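Pngf-ii (Elizabethkingia meningoseptica, PDB 4R4X) probably acts as a peptide:N-glycosidase, hydrolysing the bond that joins N-linked glycans to asparagine side chains of glycoproteins. Local coordinates at residues 21-26 and 32-37; 123-128 and 133-138. All blocks are in the same frame, centred on the assembly; numbering follows the deposited sequence.

Contact 1. Residues 21-26 and 32-37; sequences NHIISI and TLLFNE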
loop_
_atom_site.group_PDB
_atom_site.type_symbol
_atom_site.label_atom_id
_atom_site.label_comp_id
_atom_site.label_asym_id
_atom_site.label_seq_id
_atom_site.Cartn_x
_atom_site.Cartn_y
_atom_site.Cartn_z
ATOM N N ASN A 21 -11.690 13.112 -26.577
ATOM C CA ASN A 21 -13.017 12.756 -26.092
ATOM C C ASN A 21 -13.781 14.063 -25.842
ATOM O O ASN A 21 -13.557 14.711 -24.831
ATOM C CB ASN A 21 -12.852 11.969 -24.791
ATOM C CG ASN A 21 -14.163 11.557 -24.162
ATOM O OD1 ASN A 21 -15.243 11.639 -24.767
ATOM N ND2 ASN A 21 -14.066 11.057 -22.934
ATOM N N HIS A 22 -14.649 14.457 -26.766
ATOM C CA HIS A 22 -15.258 15.798 -26.711
ATOM C C HIS A 22 -16.237 15.939 -25.547
ATOM O O HIS A 22 -17.055 15.072 -25.297
ATOM C CB HIS A 22 -15.981 16.129 -28.003
ATOM C CG HIS A 22 -15.098 16.118 -29.213
ATOM N ND1 HIS A 22 -14.324 17.196 -29.574
ATOM C CD2 HIS A 22 -14.861 15.157 -30.139
ATOM C CE1 HIS A 22 -13.660 16.908 -30.678
ATOM N NE2 HIS A 22 -13.964 15.674 -31.039
ATOM N N ILE A 23 -16.137 17.059 -24.850
ATOM C CA ILE A 23 -17.083 17.399 -23.803
ATOM C C ILE A 23 -18.428 17.762 -24.434
ATOM O O ILE A 23 -18.486 18.361 -25.515
ATOM C CB ILE A 23 -16.516 18.529 -22.904
ATOM C CG1 ILE A 23 -15.290 18.022 -22.131
ATOM C CG2 ILE A 23 -17.572 19.026 -21.923
ATOM C CD1 ILE A 23 -14.291 19.100 -21.737
ATOM N N ILE A 24 -19.509 17.355 -23.780
ATOM C CA ILE A 24 -20.862 17.631 -24.253
ATOM C C ILE A 24 -21.722 18.178 -23.115
ATOM O O ILE A 24 -21.742 17.617 -22.027
ATOM C CB ILE A 24 -21.534 16.363 -24.831
ATOM C CG1 ILE A 24 -20.647 15.738 -25.919
ATOM C CG2 ILE A 24 -22.942 16.688 -25.349
ATOM C CD1 ILE A 24 -21.155 14.422 -26.492
ATOM N N SER A 25 -22.462 19.251 -23.391
ATOM C CA SER A 25 -23.466 19.763 -22.460
ATOM C C SER A 25 -24.815 19.570 -23.120
ATOM O O SER A 25 -24.981 19.905 -24.310
ATOM C CB SER A 25 -23.221 21.242 -22.151
ATOM O OG SER A 25 -24.257 21.832 -21.351
ATOM N N ILE A 26 -25.768 19.021 -22.374
ATOM C CA ILE A 26 -27.149 18.952 -22.822
ATOM C C ILE A 26 -28.003 19.747 -21.864
ATOM O O ILE A 26 -27.964 19.521 -20.647
ATOM C CB ILE A 26 -27.651 17.508 -22.910
ATOM C CG1 ILE A 26 -26.783 16.729 -23.897
ATOM C CG2 ILE A 26 -29.111 17.491 -23.343
ATOM C CD1 ILE A 26 -27.089 15.250 -23.948
ATOM N N THR A 32 -29.592 20.762 -16.703
ATOM C CA THR A 32 -28.476 20.540 -17.631
ATOM C C THR A 32 -27.579 19.392 -17.190
ATOM O O THR A 32 -27.372 19.153 -15.988
ATOM C CB THR A 32 -27.644 21.810 -17.988
ATOM O OG1 THR A 32 -26.292 21.744 -17.504
ATOM C CG2 THR A 32 -28.283 23.022 -17.542
ATOM N N LEU A 33 -27.098 18.667 -18.191
ATOM C CA LEU A 33 -26.270 17.486 -18.014
ATOM C C LEU A 33 -24.919 17.765 -18.659
ATOM O O LEU A 33 -24.868 18.269 -19.773
ATOM C CB LEU A 33 -26.954 16.278 -18.659
ATOM C CG LEU A 33 -26.071 15.039 -18.802
ATOM C CD1 LEU A 33 -25.913 14.437 -17.434
ATOM C CD2 LEU A 33 -26.673 14.041 -19.787
ATOM N N LEU A 34 -23.834 17.493 -17.933
ATOM C CA LEU A 34 -22.499 17.684 -18.448
ATOM C C LEU A 34 -21.724 16.374 -18.432
ATOM O O LEU A 34 -21.536 15.733 -17.383
ATOM C CB LEU A 34 -21.766 18.780 -17.663
ATOM C CG LEU A 34 -20.275 18.966 -17.966
ATOM C CD1 LEU A 34 -20.019 19.359 -19.421
ATOM C CD2 LEU A 34 -19.689 19.998 -17.006
ATOM N N PHE A 35 -21.310 15.955 -19.612
ATOM C CA PHE A 35 -20.557 14.736 -19.741
ATOM C C PHE A 35 -19.637 14.818 -20.961
ATOM O O PHE A 35 -19.077 15.902 -21.259
ATOM C CB PHE A 35 -21.488 13.474 -19.643
ATOM C CG PHE A 35 -22.519 13.293 -20.762
ATOM C CD1 PHE A 35 -22.763 14.239 -21.746
ATOM C CD2 PHE A 35 -23.299 12.136 -20.768
ATOM C CE1 PHE A 35 -23.736 14.013 -22.726
ATOM C CE2 PHE A 35 -24.273 11.908 -21.731
ATOM C CZ PHE A 35 -24.481 12.849 -22.733
ATOM N N ASN A 36 -19.429 13.695 -21.631
ATOM C CA ASN A 36 -18.598 13.664 -22.809
ATOM C C ASN A 36 -18.996 12.521 -23.753
ATOM O O ASN A 36 -19.897 11.742 -23.450
ATOM C CB ASN A 36 -17.128 13.594 -22.415
ATOM C CG ASN A 36 -16.763 12.309 -21.694
ATOM O OD1 ASN A 36 -17.162 11.204 -22.101
ATOM N ND2 ASN A 36 -15.962 12.444 -20.625
ATOM N N GLU A 37 -18.324 12.456 -24.895
ATOM C CA GLU A 37 -18.631 11.461 -25.949
ATOM C C GLU A 37 -18.544 10.011 -25.480
ATOM O O GLU A 37 -19.481 9.214 -25.676
ATOM C CB GLU A 37 -17.721 11.682 -27.177
ATOM C CG GLU A 37 -18.379 12.601 -28.196
ATOM C CD GLU A 37 -17.477 13.019 -29.350
ATOM O OE1 GLU A 37 -16.305 12.571 -29.414
ATOM O OE2 GLU A 37 -17.969 13.815 -30.185
#
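I24 and F35 form an antiparallel hydrogen-bonded pair: I24 N gives its hydrogen to F35 O at 2.9 Å and F35 N returns one to I24 O at 3.0 Å, both almost straight. I26 and L33 repeat the exchange, and the two pairs put four apolar side chains on one face of the hairpin. F35, its CG between backbone N and carbonyl carbon (chi1 65°), leans its ring toward strand 23-27: CE1 meets I24 CG2 at 3.8 Å, and CZ meets I26 CD1 at 3.7 Å. L33 CD2 lies over one ring face near the rim. Branched isoleucines suit the extended backbone and fill this buried layer. On the other face I23 CG2 touches L34 CD1 at 3.5 Å. At the open end H22 O accepts E37 N at 2.9 Å, while E37 OE1 meets the H22 ring edge in plane, 3.0 Å from CD2. H22 ND1 bonds Y8 O, steadying the ring; any attraction to E37 would depend on the histidine's unseen charge. N36 OD1 caps helix 37-40 at I39 N, and N21 OD1 bonds K38 N. The hairpin lies between strands 3-12 and 48-54, and the side chain of L33 is about 6 Å from a bound zinc ion.

Contact 2. Residues 123-128 and 133-138; sequences GGPSIL and GLVLKT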
loop_
_atom_site.group_PDB
_atom_site.type_symbol
_atom_site.label_atom_id
_atom_site.label_comp_id
_atom_site.label_asym_id
_atom_site.label_seq_id
_atom_site.Cartn_x
_atom_site.Cartn_y
_atom_site.Cartn_z
ATOM N N GLY A 123 -25.365 26.669 -19.315
ATOM C CA GLY A 123 -24.545 25.506 -19.562
ATOM C C GLY A 123 -23.100 25.882 -19.747
ATOM O O GLY A 123 -22.724 27.053 -19.634
ATOM N N GLY A 124 -22.298 24.877 -20.069
ATOM C CA GLY A 124 -20.896 25.088 -20.311
ATOM C C GLY A 124 -20.079 23.823 -20.244
ATOM O O GLY A 124 -20.584 22.759 -19.900
ATOM N N PRO A 125 -18.794 23.933 -20.591
ATOM C CA PRO A 125 -17.917 22.749 -20.640
ATOM C C PRO A 125 -17.299 22.387 -19.293
ATOM O O PRO A 125 -16.608 21.360 -19.188
ATOM C CB PRO A 125 -16.834 23.188 -21.641
ATOM C CG PRO A 125 -16.717 24.657 -21.388
ATOM C CD PRO A 125 -18.128 25.129 -21.135
ATOM N N SER A 126 -17.522 23.224 -18.274
ATOM C CA SER A 126 -17.062 22.952 -16.908
ATOM C C SER A 126 -18.059 23.586 -15.931
ATOM O O SER A 126 -19.004 24.237 -16.340
ATOM C CB SER A 126 -15.646 23.513 -16.671
ATOM O OG SER A 126 -15.673 24.927 -16.566
ATOM N N ILE A 127 -17.845 23.418 -14.643
ATOM C CA ILE A 127 -18.738 24.068 -13.656
ATOM C C ILE A 127 -18.668 25.630 -13.677
ATOM O O ILE A 127 -19.632 26.317 -13.270
ATOM C CB ILE A 127 -18.404 23.553 -12.246
ATOM C CG1 ILE A 127 -19.528 23.888 -11.245
ATOM C CG2 ILE A 127 -17.054 24.100 -11.794
ATOM C CD1 ILE A 127 -20.889 23.327 -11.588
ATOM N N LEU A 128 -17.539 26.186 -14.131
ATOM C CA LEU A 128 -17.329 27.637 -14.067
ATOM C C LEU A 128 -18.224 28.403 -15.018
ATOM O O LEU A 128 -18.304 28.087 -16.202
ATOM C CB LEU A 128 -15.882 28.004 -14.354
ATOM C CG LEU A 128 -14.872 27.468 -13.344
ATOM C CD1 LEU A 128 -13.465 27.846 -13.769
ATOM C CD2 LEU A 128 -15.184 27.946 -11.938
ATOM N N GLY A 133 -24.880 32.123 -18.001
ATOM C CA GLY A 133 -25.487 31.920 -19.291
ATOM C C GLY A 133 -25.010 30.586 -19.826
ATOM O O GLY A 133 -24.648 29.697 -19.051
ATOM N N LEU A 134 -25.051 30.438 -21.145
ATOM C CA LEU A 134 -24.487 29.277 -21.827
ATOM C C LEU A 134 -23.055 29.598 -22.234
ATOM O O LEU A 134 -22.820 30.419 -23.128
ATOM C CB LEU A 134 -25.340 28.900 -23.042
ATOM C CG LEU A 134 -24.733 27.837 -23.956
ATOM C CD1 LEU A 134 -24.482 26.515 -23.218
ATOM C CD2 LEU A 134 -25.659 27.648 -25.137
ATOM N N VAL A 135 -22.105 28.949 -21.572
ATOM C CA VAL A 135 -20.691 29.184 -21.805
ATOM C C VAL A 135 -20.279 28.488 -23.084
ATOM O O VAL A 135 -20.380 27.268 -23.185
ATOM C CB VAL A 135 -19.834 28.689 -20.621
ATOM C CG1 VAL A 135 -18.353 28.832 -20.917
ATOM C CG2 VAL A 135 -20.193 29.453 -19.349
ATOM N N LEU A 136 -19.795 29.253 -24.052
ATOM C CA LEU A 136 -19.375 28.696 -25.340
ATOM C C LEU A 136 -17.863 28.620 -25.537
ATOM O O LEU A 136 -17.400 27.989 -26.485
ATOM C CB LEU A 136 -20.025 29.473 -26.489
ATOM C CG LEU A 136 -21.548 29.391 -26.532
ATOM C CD1 LEU A 136 -22.023 30.236 -27.708
ATOM C CD2 LEU A 136 -22.024 27.939 -26.656
ATOM N N LYS A 137 -17.099 29.242 -24.652
ATOM C CA LYS A 137 -15.657 29.188 -24.706
ATOM C C LYS A 137 -15.062 29.521 -23.334
ATOM O O LYS A 137 -15.501 30.479 -22.675
ATOM C CB LYS A 137 -15.136 30.201 -25.721
ATOM C CG LYS A 137 -13.622 30.258 -25.853
ATOM C CD LYS A 137 -13.262 31.122 -27.058
ATOM C CE LYS A 137 -11.808 31.537 -27.032
ATOM N NZ LYS A 137 -11.544 32.480 -28.168
ATOM N N THR A 138 -14.065 28.734 -22.920
ATOM C CA THR A 138 -13.242 29.049 -21.746
ATOM C C THR A 138 -11.777 29.085 -22.144
ATOM O O THR A 138 -11.340 28.326 -23.012
ATOM C CB THR A 138 -13.407 28.022 -20.618
ATOM O OG1 THR A 138 -12.931 26.747 -21.070
ATOM C CG2 THR A 138 -14.863 27.912 -20.205
#
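G123 is bridged to L134 by two backbone bonds: G123 N gives its hydrogen to G133 O at 3.1 Å, and G123 O accepts from V135 N at 2.8 Å. The second bond is nearly straight at nitrogen (176°) but reaches the oxygen from above the carbonyl plane. There the pairing ends, since this is a single bridge between a loop and the start of strand 134-140. G123 and G124 are extended with positive phi (161° and 162°), angles that suit residues without a CB. Lacking one, the chain runs close to its partner: G124 CA comes within 3.8 Å of V135 CB, and L134 CD1 lies 3.8 Å from G123 CA. V135 points at the loop; CG1 packs 3.7 Å from P125 CD, and CG2 lies 3.5 Å from G123 O. The rigid P125 ring crosses V135 at about a right angle, and its CG touches T138 CG2 at 3.9 Å. Further back, V135 O is bonded to the Y8 hydroxyl. With G123 bonded through both its N-H and its carbonyl and small apolar groups fitted around it, the chemistry implies a loop anchored by shape and main-chain bonds, without a salt bridge between the segments.

How the contacts relate
Contact 2 is the more deeply buried; contact 1 is only partly so, its polar end at N21, H22 and E37 being partly exposed. They lie side by side, centres 11 Å apart: the loop 123-128 lies against the hairpin side carrying I23, S25 and L34, where L34 CD1 packs 3.5 Å from G124 O. Strand 3-12 ties them together, pairing with 23-27 and with 144-154, which in turn pairs with 134-140; Y8 bonds H22 through its carbonyl and V135 through its hydroxyl. The regular hairpin is held by repeated strand pairs and large apolar side chains, whereas the irregular loop relies on glycines, a proline and one bridge.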